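Probable primosomal replication protein n (PDB 4FDB) probably binds single-stranded DNA as a homodimer and helps PriA and DnaT assemble the primosome that restarts stalled replication forks. Local coordinates at residues R64-P67 / G68-L71. The protein carries 3 engineered substitutions. Numbering follows the deposited sequence. Where two conformers were deposited one is given.
Sequences RIAP and GTVL
Ala66 and Thr69 close a type II beta turn through the hydrogen bond from Thr69 N to Ala66 O, 3.1 Å long and bent to 142° at the hydrogen, with Pro67 and Gly68 at the two corners. An extended Pro67 followed by Gly68 with positive phi marks the turn as type II, and that second corner is one glycine commonly takes.

The same acceptor is gripped a second time, by the Thr69 hydroxyl: OG1 donates to Ala66 O over 2.7 Å. Chi1 of -61° sets OG1 beside its own backbone N, which is why one residue can deliver both donors to one oxygen. Neither donor lies exactly in the carbonyl plane, the amide being tilted 27° from it and the hydroxyl less. On its carbon side Thr69 meets Ile65, whose side chain crosses it at about a right angle, Ile65 CG2 lying 3.7 Å from Thr69 CB. The other Ile65 branch runs inward and meets Leu71 tip to tip, Ile65 CD1 to Leu71 CD2 at 3.8 Å. Both ends are buried, and Leu11 of strand 3-19 and Leu94 of strand 87-96 touch each of them, so this pair belongs to the core of the OB-type fold.

The turn ends the loop that leads from helix 57-62 into strand 70-79, and Gly68 and Thr69 already make backbone hydrogen bonds with Leu11. Two donors converging on Ala66 O tie side chain and main chain of Thr69 to the turn, while Ile65 packs its two branches against Thr69 and Leu71.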
ATOM      1  N   ARG A  64     -19.694  -8.099   9.390  1.00 18.24           N
ATOM      2  CA  ARG A  64     -20.694  -7.471  10.250  0.50 20.22           C
ATOM      3  C   ARG A  64     -20.610  -5.946  10.256  1.00 20.06           C
ATOM      4  O   ARG A  64     -21.341  -5.280  10.986  1.00 22.96           O
ATOM      5  CB  ARG A  64     -20.595  -7.997  11.685  0.50 25.24           C
ATOM      6  CG  ARG A  64     -19.303  -7.638  12.396  0.50 27.96           C
ATOM      7  CD  ARG A  64     -19.508  -7.436  13.890  0.50 34.10           C
ATOM      8  NE  ARG A  64     -18.263  -7.585  14.644  0.50 38.76           N
ATOM      9  CZ  ARG A  64     -17.334  -6.641  14.761  0.50 34.91           C
ATOM     10  NH1 ARG A  64     -17.494  -5.467  14.168  0.50 32.99           N
ATOM     11  NH2 ARG A  64     -16.240  -6.875  15.473  0.50 31.12           N
ATOM     12  N   ILE A  65     -19.733  -5.390   9.437  1.00 17.64           N
ATOM     13  CA  ILE A  65     -19.559  -3.937   9.407  1.00 20.17           C
ATOM     14  C   ILE A  65     -20.401  -3.283   8.306  1.00 19.70           C
ATOM     15  O   ILE A  65     -20.383  -3.734   7.165  1.00 19.50           O
ATOM     16  CB  ILE A  65     -18.080  -3.583   9.217  1.00 23.08           C
ATOM     17  CG1 ILE A  65     -17.285  -4.012  10.457  1.00 22.80           C
ATOM     18  CG2 ILE A  65     -17.912  -2.090   8.966  1.00 23.15           C
ATOM     19  CD1 ILE A  65     -15.802  -3.831  10.309  1.00 25.02           C
ATOM     20  N   ALA A  66     -21.138  -2.229   8.649  1.00 19.14           N
ATOM     21  CA  ALA A  66     -21.982  -1.535   7.677  1.00 20.07           C
ATOM     22  C   ALA A  66     -21.141  -0.738   6.684  1.00 20.70           C
ATOM     23  O   ALA A  66     -20.215  -0.028   7.080  1.00 20.84           O
ATOM     24  CB  ALA A  66     -22.941  -0.600   8.384  1.00 26.50           C
ATOM     25  N   PRO A  67     -21.464  -0.851   5.387  1.00 20.20           N
ATOM     26  CA  PRO A  67     -20.867   0.074   4.419  1.00 19.39           C
ATOM     27  C   PRO A  67     -21.120   1.523   4.839  1.00 17.98           C
ATOM     28  O   PRO A  67     -22.219   1.868   5.289  1.00 19.80           O
ATOM     29  CB  PRO A  67     -21.608  -0.266   3.125  1.00 25.94           C
ATOM     30  CG  PRO A  67     -21.902  -1.752   3.281  1.00 28.82           C
ATOM     31  CD  PRO A  67     -22.306  -1.869   4.733  1.00 24.79           C
ATOM     32  N   GLY A  68     -20.098   2.357   4.707  1.00 17.09           N
ATOM     33  CA  GLY A  68     -20.157   3.726   5.180  1.00 18.18           C
ATOM     34  C   GLY A  68     -19.340   3.920   6.443  1.00 19.87           C
ATOM     35  O   GLY A  68     -19.066   5.046   6.853  1.00 23.94           O
ATOM     36  N   THR A  69     -18.944   2.817   7.069  1.00 19.92           N
ATOM     37  CA  THR A  69     -18.218   2.888   8.332  1.00 18.05           C
ATOM     38  C   THR A  69     -16.759   3.246   8.101  1.00 17.53           C
ATOM     39  O   THR A  69     -16.128   2.686   7.215  1.00 15.96           O
ATOM     40  CB  THR A  69     -18.294   1.540   9.068  1.00 18.91           C
ATOM     41  OG1 THR A  69     -19.672   1.251   9.347  1.00 18.73           O
ATOM     42  CG2 THR A  69     -17.508   1.604  10.373  1.00 19.05           C
ATOM     43  N   VAL A  70     -16.212   4.167   8.894  1.00 16.38           N
ATOM     44  CA  VAL A  70     -14.787   4.488   8.748  1.00 15.36           C
ATOM     45  C   VAL A  70     -13.950   3.542   9.617  1.00 14.83           C
ATOM     46  O   VAL A  70     -14.224   3.384  10.810  1.00 18.49           O
ATOM     47  CB  VAL A  70     -14.484   5.943   9.143  1.00 19.52           C
ATOM     48  CG1 VAL A  70     -13.007   6.257   8.952  1.00 19.37           C
ATOM     49  CG2 VAL A  70     -15.326   6.909   8.318  1.00 21.54           C
ATOM     50  N   LEU A  71     -12.933   2.932   9.024  1.00 17.47           N
ATOM     51  CA  LEU A  71     -12.169   1.896   9.705  1.00 18.90           C
ATOM     52  C   LEU A  71     -10.717   2.321   9.807  1.00 17.88           C
ATOM     53  O   LEU A  71     -10.194   2.889   8.865  1.00 18.22           O
ATOM     54  CB  LEU A  71     -12.227   0.606   8.890  1.00 21.83           C
ATOM     55  CG  LEU A  71     -13.631   0.047   8.662  1.00 21.95           C
ATOM     56  CD1 LEU A  71     -13.597  -1.119   7.685  1.00 21.53           C
ATOM     57  CD2 LEU A  71     -14.229  -0.361   9.975  1.00 23.73           C
TER